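Local coordinates for protein azurocidin (Homo sapiens, PDB 1A7S) that kills many Gram-negative bacteria, attracts monocytes and fibroblasts and binds heparin, as a neutrophil granule glycoprotein homologous to chymotrypsin-like serine proteases, at residues T116-W128 with R139-E151. Numbering follows the deposited sequence.
With NAG (2-acetamido-2-deoxy-beta-D-glucopyranose), chain B; EOH (ethanol), chain G.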
ATOM      1  N   THR A 116       8.437   6.318  15.258  1.00 12.74           N
ATOM      2  CA  THR A 116       8.656   7.467  14.431  1.00 14.77           C
ATOM      3  C   THR A 116       9.676   7.197  13.347  1.00 13.93           C
ATOM      4  O   THR A 116      10.542   6.356  13.470  1.00 19.62           O
ATOM      5  CB  THR A 116       9.208   8.709  15.256  1.00 17.70           C
ATOM      6  OG1 THR A 116      10.349   8.311  15.987  1.00 22.58           O
ATOM      7  CG2 THR A 116       8.124   9.014  16.323  1.00 26.06           C
ATOM      8  N   VAL A 117       9.573   8.006  12.326  1.00 17.48           N
ATOM      9  CA  VAL A 117      10.500   8.042  11.211  1.00 21.29           C
ATOM     10  C   VAL A 117      10.836   9.510  10.959  1.00 23.17           C
ATOM     11  O   VAL A 117       9.969  10.329  10.652  1.00 25.28           O
ATOM     12  CB  VAL A 117       9.899   7.369   9.997  1.00 21.89           C
ATOM     13  CG1 VAL A 117       8.537   7.911   9.608  1.00 29.22           C
ATOM     14  CG2 VAL A 117      10.844   7.190   8.900  1.00 22.59           C
ATOM     15  N   GLU A 118      12.079   9.892  11.235  1.00 23.16           N
ATOM     16  CA  GLU A 118      12.471  11.276  11.142  1.00 24.40           C
ATOM     17  C   GLU A 118      12.629  11.790   9.731  1.00 20.10           C
ATOM     18  O   GLU A 118      12.927  11.068   8.791  1.00 14.79           O
ATOM     19  CB  GLU A 118      13.669  11.585  12.015  1.00 30.08           C
ATOM     20  CG  GLU A 118      15.019  11.507  11.423  1.00 37.23           C
ATOM     21  CD  GLU A 118      16.176  11.577  12.389  1.00 40.28           C
ATOM     22  OE1 GLU A 118      15.988  11.930  13.559  1.00 48.99           O
ATOM     23  OE2 GLU A 118      17.366  11.349  11.943  1.00 42.36           O
ATOM     24  N   ALA A 119      12.382  13.084   9.581  1.00 18.05           N
ATOM     25  CA  ALA A 119      12.629  13.775   8.331  1.00 15.17           C
ATOM     26  C   ALA A 119      14.063  13.444   7.877  1.00 12.97           C
ATOM     27  O   ALA A 119      14.985  13.368   8.631  1.00 15.97           O
ATOM     28  CB  ALA A 119      12.553  15.312   8.487  1.00 17.09           C
ATOM     29  N   GLY A 120      14.190  13.171   6.573  1.00 12.50           N
ATOM     30  CA  GLY A 120      15.457  12.808   6.029  1.00 13.00           C
ATOM     31  C   GLY A 120      15.615  11.291   5.855  1.00 11.60           C
ATOM     32  O   GLY A 120      16.528  10.842   5.181  1.00 14.94           O
ATOM     33  N   THR A 121      14.686  10.524   6.472  1.00 11.72           N
ATOM     34  CA  THR A 121      14.812   9.027   6.345  1.00 12.48           C
ATOM     35  C   THR A 121      14.474   8.657   4.896  1.00  9.89           C
ATOM     36  O   THR A 121      13.522   9.127   4.315  1.00 10.99           O
ATOM     37  CB  THR A 121      13.776   8.384   7.282  1.00 14.93           C
ATOM     38  OG1 THR A 121      14.103   8.740   8.616  1.00 17.98           O
ATOM     39  CG2 THR A 121      13.865   6.820   7.214  1.00 16.83           C
ATOM     40  N   ARG A 122      15.338   7.829   4.341  1.00 11.88           N
ATOM     41  CA  ARG A 122      15.156   7.275   3.007  1.00 12.68           C
ATOM     42  C   ARG A 122      14.237   6.043   3.067  1.00 10.83           C
ATOM     43  O   ARG A 122      14.364   5.178   3.947  1.00 15.22           O
ATOM     44  CB  ARG A 122      16.552   6.897   2.460  1.00 17.98           C
ATOM     45  CG  ARG A 122      17.279   8.276   2.198  1.00 24.60           C
ATOM     46  CD  ARG A 122      18.685   8.030   1.687  1.00 30.23           C
ATOM     47  NE  ARG A 122      18.736   7.340   0.435  1.00 36.20           N
ATOM     48  CZ  ARG A 122      19.236   7.769  -0.704  1.00 39.22           C
ATOM     49  NH1 ARG A 122      20.244   8.668  -0.725  1.00 50.16           N
ATOM     50  NH2 ARG A 122      18.805   7.269  -1.853  1.00 41.93           N
ATOM     51  N   CYS A 123      13.308   6.007   2.177  1.00  9.88           N
ATOM     52  CA  CYS A 123      12.314   4.958   2.034  1.00  8.39           C
ATOM     53  C   CYS A 123      12.181   4.611   0.525  1.00  8.68           C
ATOM     54  O   CYS A 123      12.789   5.242  -0.331  1.00  9.86           O
ATOM     55  CB  CYS A 123      10.970   5.488   2.552  1.00  9.41           C
ATOM     56  SG  CYS A 123      10.962   6.179   4.202  1.00 11.44           S
ATOM     57  N   GLN A 124      11.344   3.627   0.256  1.00  7.83           N
ATOM     58  CA  GLN A 124      10.922   3.301  -1.099  1.00  8.13           C
ATOM     59  C   GLN A 124       9.395   3.093  -1.115  1.00  7.70           C
ATOM     60  O   GLN A 124       8.816   2.726  -0.123  1.00  8.71           O
ATOM     61  CB  GLN A 124      11.583   2.029  -1.648  1.00  8.31           C
ATOM     62  CG  GLN A 124      13.075   2.171  -1.837  1.00  9.94           C
ATOM     63  CD  GLN A 124      13.766   1.048  -2.505  1.00 10.29           C
ATOM     64  OE1 GLN A 124      14.748   1.288  -3.308  1.00 15.11           O
ATOM     65  NE2 GLN A 124      13.385  -0.142  -2.333  1.00  9.46           N
ATOM     66  N   VAL A 125       8.848   3.340  -2.303  1.00  7.67           N
ATOM     67  CA  VAL A 125       7.474   3.021  -2.596  1.00  7.64           C
ATOM     68  C   VAL A 125       7.415   2.325  -3.931  1.00  7.28           C
ATOM     69  O   VAL A 125       8.132   2.801  -4.888  1.00  9.16           O
ATOM     70  CB  VAL A 125       6.545   4.237  -2.465  1.00  8.87           C
ATOM     71  CG1 VAL A 125       6.901   5.397  -3.302  1.00 11.86           C
ATOM     72  CG2 VAL A 125       5.119   3.797  -2.565  1.00 11.20           C
ATOM     73  N   ALA A 126       6.688   1.295  -4.094  1.00  7.04           N
ATOM     74  CA  ALA A 126       6.538   0.500  -5.286  1.00  7.14           C
ATOM     75  C   ALA A 126       5.051   0.305  -5.598  1.00  7.89           C
ATOM     76  O   ALA A 126       4.205   0.227  -4.724  1.00  9.65           O
ATOM     77  CB  ALA A 126       7.241  -0.834  -5.140  1.00  8.40           C
ATOM     78  N   GLY A 127       4.749   0.084  -6.877  1.00  7.36           N
ATOM     79  CA  GLY A 127       3.413  -0.156  -7.296  1.00  8.05           C
ATOM     80  C   GLY A 127       3.254  -0.245  -8.784  1.00  6.91           C
ATOM     81  O   GLY A 127       4.223  -0.029  -9.532  1.00  7.41           O
ATOM     82  N   TRP A 128       2.036  -0.529  -9.210  1.00  6.78           N
ATOM     83  CA  TRP A 128       1.684  -0.688 -10.612  1.00  6.94           C
ATOM     84  C   TRP A 128       0.987   0.562 -11.154  1.00  7.58           C
ATOM     85  O   TRP A 128       0.392   0.522 -12.250  1.00  8.22           O
ATOM     86  CB  TRP A 128       0.835  -1.906 -10.830  1.00  7.13           C
ATOM     87  CG  TRP A 128       1.506  -3.234 -10.684  1.00  7.21           C
ATOM     88  CD1 TRP A 128       2.157  -3.885 -11.701  1.00  7.76           C
ATOM     89  CD2 TRP A 128       1.594  -4.080  -9.550  1.00  7.69           C
ATOM     90  NE1 TRP A 128       2.624  -5.092 -11.255  1.00  7.71           N
ATOM     91  CE2 TRP A 128       2.298  -5.244  -9.944  1.00  7.71           C
ATOM     92  CE3 TRP A 128       1.159  -3.969  -8.215  1.00  8.03           C
ATOM     93  CZ2 TRP A 128       2.568  -6.277  -9.054  1.00  8.53           C
ATOM     94  CZ3 TRP A 128       1.405  -5.024  -7.354  1.00  9.40           C
ATOM     95  CH2 TRP A 128       2.100  -6.159  -7.799  1.00  8.91           C
ATOM     96  N   ARG A 139       2.190  -2.244 -16.415  1.00  8.94           N
ATOM     97  CA  ARG A 139       1.996  -3.698 -16.246  1.00  7.95           C
ATOM     98  C   ARG A 139       3.009  -4.327 -15.323  1.00  7.19           C
ATOM     99  O   ARG A 139       2.742  -5.331 -14.684  1.00  7.80           O
ATOM    100  CB  ARG A 139       1.959  -4.422 -17.609  1.00  9.27           C
ATOM    101  CG  ARG A 139       3.307  -4.452 -18.344  1.00 10.18           C
ATOM    102  CD  ARG A 139       3.135  -4.933 -19.789  1.00 10.54           C
ATOM    103  NE  ARG A 139       2.737  -6.323 -19.837  1.00 10.23           N
ATOM    104  CZ  ARG A 139       2.526  -7.021 -20.964  1.00 11.90           C
ATOM    105  NH1 ARG A 139       2.359  -6.349 -22.115  1.00 15.14           N
ATOM    106  NH2 ARG A 139       2.383  -8.283 -20.928  1.00 10.75           N
ATOM    107  N   PHE A 140       4.195  -3.724 -15.255  1.00  8.21           N
ATOM    108  CA  PHE A 140       5.250  -4.198 -14.322  1.00  8.61           C
ATOM    109  C   PHE A 140       5.245  -3.326 -13.092  1.00  8.49           C
ATOM    110  O   PHE A 140       4.922  -2.116 -13.128  1.00  9.40           O
ATOM    111  CB  PHE A 140       6.617  -4.121 -15.019  1.00  9.60           C
ATOM    112  CG  PHE A 140       6.723  -4.966 -16.273  1.00  9.60           C
ATOM    113  CD1 PHE A 140       6.619  -6.321 -16.236  1.00 10.74           C
ATOM    114  CD2 PHE A 140       6.845  -4.355 -17.504  1.00 11.84           C
ATOM    115  CE1 PHE A 140       6.723  -7.075 -17.397  1.00 12.46           C
ATOM    116  CE2 PHE A 140       6.881  -5.097 -18.668  1.00 11.48           C
ATOM    117  CZ  PHE A 140       6.843  -6.452 -18.621  1.00 12.43           C
ATOM    118  N   PRO A 141       5.659  -3.832 -11.941  1.00  8.32           N
ATOM    119  CA  PRO A 141       5.790  -2.989 -10.783  1.00  8.17           C
ATOM    120  C   PRO A 141       6.982  -2.006 -11.002  1.00  7.77           C
ATOM    121  O   PRO A 141       7.926  -2.381 -11.678  1.00  8.39           O
ATOM    122  CB  PRO A 141       6.053  -3.937  -9.617  1.00  8.73           C
ATOM    123  CG  PRO A 141       6.130  -5.305 -10.218  1.00  9.51           C
ATOM    124  CD  PRO A 141       6.328  -5.126 -11.716  1.00  9.29           C
ATOM    125  N   ARG A 142       6.822  -0.823 -10.476  1.00  7.79           N
ATOM    126  CA  ARG A 142       7.903   0.194 -10.533  1.00  7.81           C
ATOM    127  C   ARG A 142       8.143   0.665  -9.103  1.00  7.84           C
ATOM    128  O   ARG A 142       7.258   0.564  -8.272  1.00  8.70           O
ATOM    129  CB  ARG A 142       7.553   1.305 -11.505  1.00  9.09           C
ATOM    130  CG  ARG A 142       7.271   0.836 -12.906  1.00  9.24           C
ATOM    131  CD  ARG A 142       7.048   1.978 -13.857  1.00 10.37           C
ATOM    132  NE  ARG A 142       8.310   2.676 -14.157  1.00 11.99           N
ATOM    133  CZ  ARG A 142       9.214   2.296 -15.029  1.00 13.08           C
ATOM    134  NH1 ARG A 142       9.147   1.226 -15.782  1.00 12.54           N
ATOM    135  NH2 ARG A 142      10.347   3.069 -15.124  1.00 16.32           N
ATOM    136  N   PHE A 143       9.319   1.252  -8.851  1.00  8.32           N
ATOM    137  CA  PHE A 143       9.678   1.718  -7.538  1.00  8.22           C
ATOM    138  C   PHE A 143      10.500   2.968  -7.602  1.00  8.40           C
ATOM    139  O   PHE A 143      11.235   3.242  -8.570  1.00  8.77           O
ATOM    140  CB  PHE A 143      10.343   0.613  -6.715  1.00  9.16           C
ATOM    141  CG  PHE A 143      11.753   0.305  -7.168  1.00  9.15           C
ATOM    142  CD1 PHE A 143      11.991  -0.451  -8.305  1.00 10.45           C
ATOM    143  CD2 PHE A 143      12.842   0.781  -6.465  1.00 10.80           C
ATOM    144  CE1 PHE A 143      13.270  -0.644  -8.804  1.00 11.11           C
ATOM    145  CE2 PHE A 143      14.121   0.503  -6.935  1.00 12.25           C
ATOM    146  CZ  PHE A 143      14.308  -0.195  -8.116  1.00 11.95           C
ATOM    147  N   VAL A 144      10.413   3.738  -6.541  1.00  8.34           N
ATOM    148  CA  VAL A 144      11.149   4.999  -6.435  1.00  8.51           C
ATOM    149  C   VAL A 144      11.663   5.185  -5.002  1.00  8.25           C
ATOM    150  O   VAL A 144      11.002   4.761  -4.048  1.00  9.20           O
ATOM    151  CB  VAL A 144      10.253   6.177  -6.855  1.00  9.24           C
ATOM    152  CG1 VAL A 144       8.959   6.309  -6.063  1.00 10.60           C
ATOM    153  CG2 VAL A 144      10.967   7.453  -7.094  1.00 10.78           C
ATOM    154  N   ASN A 145      12.844   5.776  -4.888  1.00  8.93           N
ATOM    155  CA  ASN A 145      13.406   6.190  -3.626  1.00  8.99           C
ATOM    156  C   ASN A 145      12.736   7.504  -3.210  1.00  9.04           C
ATOM    157  O   ASN A 145      12.672   8.414  -4.069  1.00 10.48           O
ATOM    158  CB  ASN A 145      14.889   6.465  -3.785  1.00  9.74           C
ATOM    159  CG  ASN A 145      15.721   5.197  -3.922  1.00 11.65           C
ATOM    160  OD1 ASN A 145      15.341   4.107  -3.483  1.00 14.13           O
ATOM    161  ND2 ASN A 145      16.896   5.376  -4.544  1.00 13.31           N
ATOM    162  N   VAL A 146      12.292   7.610  -1.996  1.00  8.98           N
ATOM    163  CA  VAL A 146      11.661   8.808  -1.492  1.00  9.35           C
ATOM    164  C   VAL A 146      12.278   9.156  -0.139  1.00 10.19           C
ATOM    165  O   VAL A 146      12.849   8.254   0.525  1.00 11.65           O
ATOM    166  CB  VAL A 146      10.134   8.759  -1.443  1.00  9.93           C
ATOM    167  CG1 VAL A 146       9.530   8.346  -2.812  1.00 10.43           C
ATOM    168  CG2 VAL A 146       9.638   7.784  -0.376  1.00 11.15           C
ATOM    169  N   THR A 147      12.098  10.390   0.281  1.00  9.78           N
ATOM    170  CA  THR A 147      12.662  10.852   1.567  1.00 10.04           C
ATOM    171  C   THR A 147      11.577  11.480   2.393  1.00  9.53           C
ATOM    172  O   THR A 147      10.784  12.283   1.898  1.00 10.84           O
ATOM    173  CB  THR A 147      13.806  11.879   1.282  1.00 13.14           C
ATOM    174  OG1 THR A 147      14.786  11.197   0.498  1.00 15.25           O
ATOM    175  CG2 THR A 147      14.432  12.320   2.577  1.00 13.80           C
ATOM    176  N   VAL A 148      11.522  11.164   3.671  1.00 10.07           N
ATOM    177  CA  VAL A 148      10.490  11.753   4.582  1.00 10.84           C
ATOM    178  C   VAL A 148      10.730  13.224   4.733  1.00 11.52           C
ATOM    179  O   VAL A 148      11.834  13.666   4.973  1.00 12.89           O
ATOM    180  CB  VAL A 148      10.561  11.024   5.937  1.00 11.22           C
ATOM    181  CG1 VAL A 148       9.626  11.701   6.953  1.00 12.82           C
ATOM    182  CG2 VAL A 148      10.206   9.551   5.754  1.00 12.09           C
ATOM    183  N   THR A 149       9.642  14.001   4.569  1.00 12.95           N
ATOM    184  CA  THR A 149       9.671  15.444   4.674  1.00 16.84           C
ATOM    185  C   THR A 149       9.721  15.927   6.114  1.00 19.64           C
ATOM    186  O   THR A 149       9.397  15.214   7.030  1.00 21.23           O
ATOM    187  CB  THR A 149       8.424  16.104   4.043  1.00 16.25           C
ATOM    188  OG1 THR A 149       7.297  15.845   4.894  1.00 16.97           O
ATOM    189  CG2 THR A 149       8.110  15.630   2.665  1.00 16.86           C
ATOM    190  N   PRO A 150      10.061  17.206   6.263  1.00 27.23           N
ATOM    191  CA  PRO A 150       9.881  17.882   7.555  1.00 30.21           C
ATOM    192  C   PRO A 150       8.407  17.886   7.950  1.00 28.10           C
ATOM    193  O   PRO A 150       7.531  17.807   7.099  1.00 26.29           O
ATOM    194  CB  PRO A 150      10.362  19.283   7.329  1.00 32.70           C
ATOM    195  CG  PRO A 150      11.280  19.201   6.143  1.00 31.73           C
ATOM    196  CD  PRO A 150      10.671  18.141   5.275  1.00 28.39           C
ATOM    197  N   GLU A 151       8.162  17.779   9.234  1.00 29.68           N
ATOM    198  CA  GLU A 151       6.850  17.639   9.793  1.00 31.82           C
ATOM    199  C   GLU A 151       5.992  18.810   9.388  1.00 29.47           C
ATOM    200  O   GLU A 151       4.817  18.746   9.121  1.00 25.47           O
ATOM    201  CB  GLU A 151       6.905  17.422  11.305  1.00 36.60           C
ATOM    202  CG  GLU A 151       7.210  18.586  12.158  1.00 42.40           C
ATOM    203  CD  GLU A 151       7.745  18.297  13.544  1.00 47.77           C
ATOM    204  OE1 GLU A 151       8.548  17.359  13.685  1.00 56.22           O
ATOM    205  OE2 GLU A 151       7.394  19.020  14.524  1.00 52.71           O
TER
HETATM  206  C1  NAG B   1      17.921   4.363  -4.577  1.00 17.95           C
HETATM  207  C2  NAG B   1      18.302   4.279  -6.094  1.00 19.08           C
HETATM  208  C3  NAG B   1      19.524   3.386  -6.227  1.00 21.63           C
HETATM  209  C4  NAG B   1      20.674   4.108  -5.391  1.00 23.96           C
HETATM  210  C5  NAG B   1      20.169   4.009  -3.932  1.00 22.73           C
HETATM  211  C6  NAG B   1      21.020   4.792  -2.965  1.00 25.71           C
HETATM  212  C7  NAG B   1      16.321   4.273  -7.600  1.00 17.83           C
HETATM  213  C8  NAG B   1      15.147   3.528  -8.147  1.00 21.23           C
HETATM  214  N2  NAG B   1      17.190   3.590  -6.816  1.00 17.29           N
HETATM  215  O3  NAG B   1      19.964   3.395  -7.546  1.00 26.12           O
HETATM  216  O4  NAG B   1      21.808   3.198  -5.558  1.00 24.91           O
HETATM  217  O5  NAG B   1      19.041   4.908  -3.847  1.00 20.47           O
HETATM  218  O6  NAG B   1      21.583   5.907  -3.600  1.00 38.39           O
HETATM  219  O7  NAG B   1      16.480   5.436  -7.779  1.00 23.74           O
HETATM  220  C1  EOH G 419       7.017  -1.065  -1.295  1.00 15.26           C
HETATM  221  C2  EOH G 419       8.359  -0.443  -1.271  1.00 11.26           C
HETATM  222  O   EOH G 419       5.894  -0.286  -1.848  1.00  9.49           O
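Pro141 lies over one face of the Trp128 indole, and the carbonyl O of Arg139 is at the indole edge. Strands 122-127 and 142-148, which bring these groups together, are an antiparallel pair in a beta-barrel sheet of the chymotrypsin-like fold. Pro141 CB sits 4.2 Å from the centroid of the Trp128 five-membered ring, a CH-pi contact 21° off the ring normal. NE1 of Trp128 donates to Tyr58 O, which ties the indole to a neighbouring loop. The Phe143 ring has its edge toward the Gln124 amide. That amide lies beside the amide of Asn145, their planes 20° apart. Asn145 ND2 is at the edge of the Arg122 guanidinium, near its plane.

Eight backbone hydrogen bonds join the segments, from Gly127 and Arg142 to Gly120 and Val148. Just before strand 122-127, Glu118 to Thr121 make a type II beta turn. Glu118 O accepts two hydrogen bonds there, from Thr121 N and, at 2.6 Å, from Thr121 OG1.

One face of the pair is largely apolar, with Cys123, Val125, Val144 and Val146. Arg142 also starts from it, and its NH2 bonds to Gly4 O. CG1 of Val125 meets CG1 of Val144 at 3.6 Å, the two side chains running alongside each other. In both valines CG1 lies between backbone N and carbonyl carbon (chi1 57°), which sets the two methyls against each other. Val148 CG2 touches Cys123 SG at 3.8 Å; this sulfur forms the disulfide with Cys181.

The other face carries the glycan. Phe143 CE2 is 3.4 Å from NAG C8. Arg5 NH1 is hydrogen-bonded to the sugar. Arg122 NH2 comes within 3.1 Å of NAG O5. The N-glycosidic link itself joins Asn145 ND2 to NAG C1 at 1.4 Å.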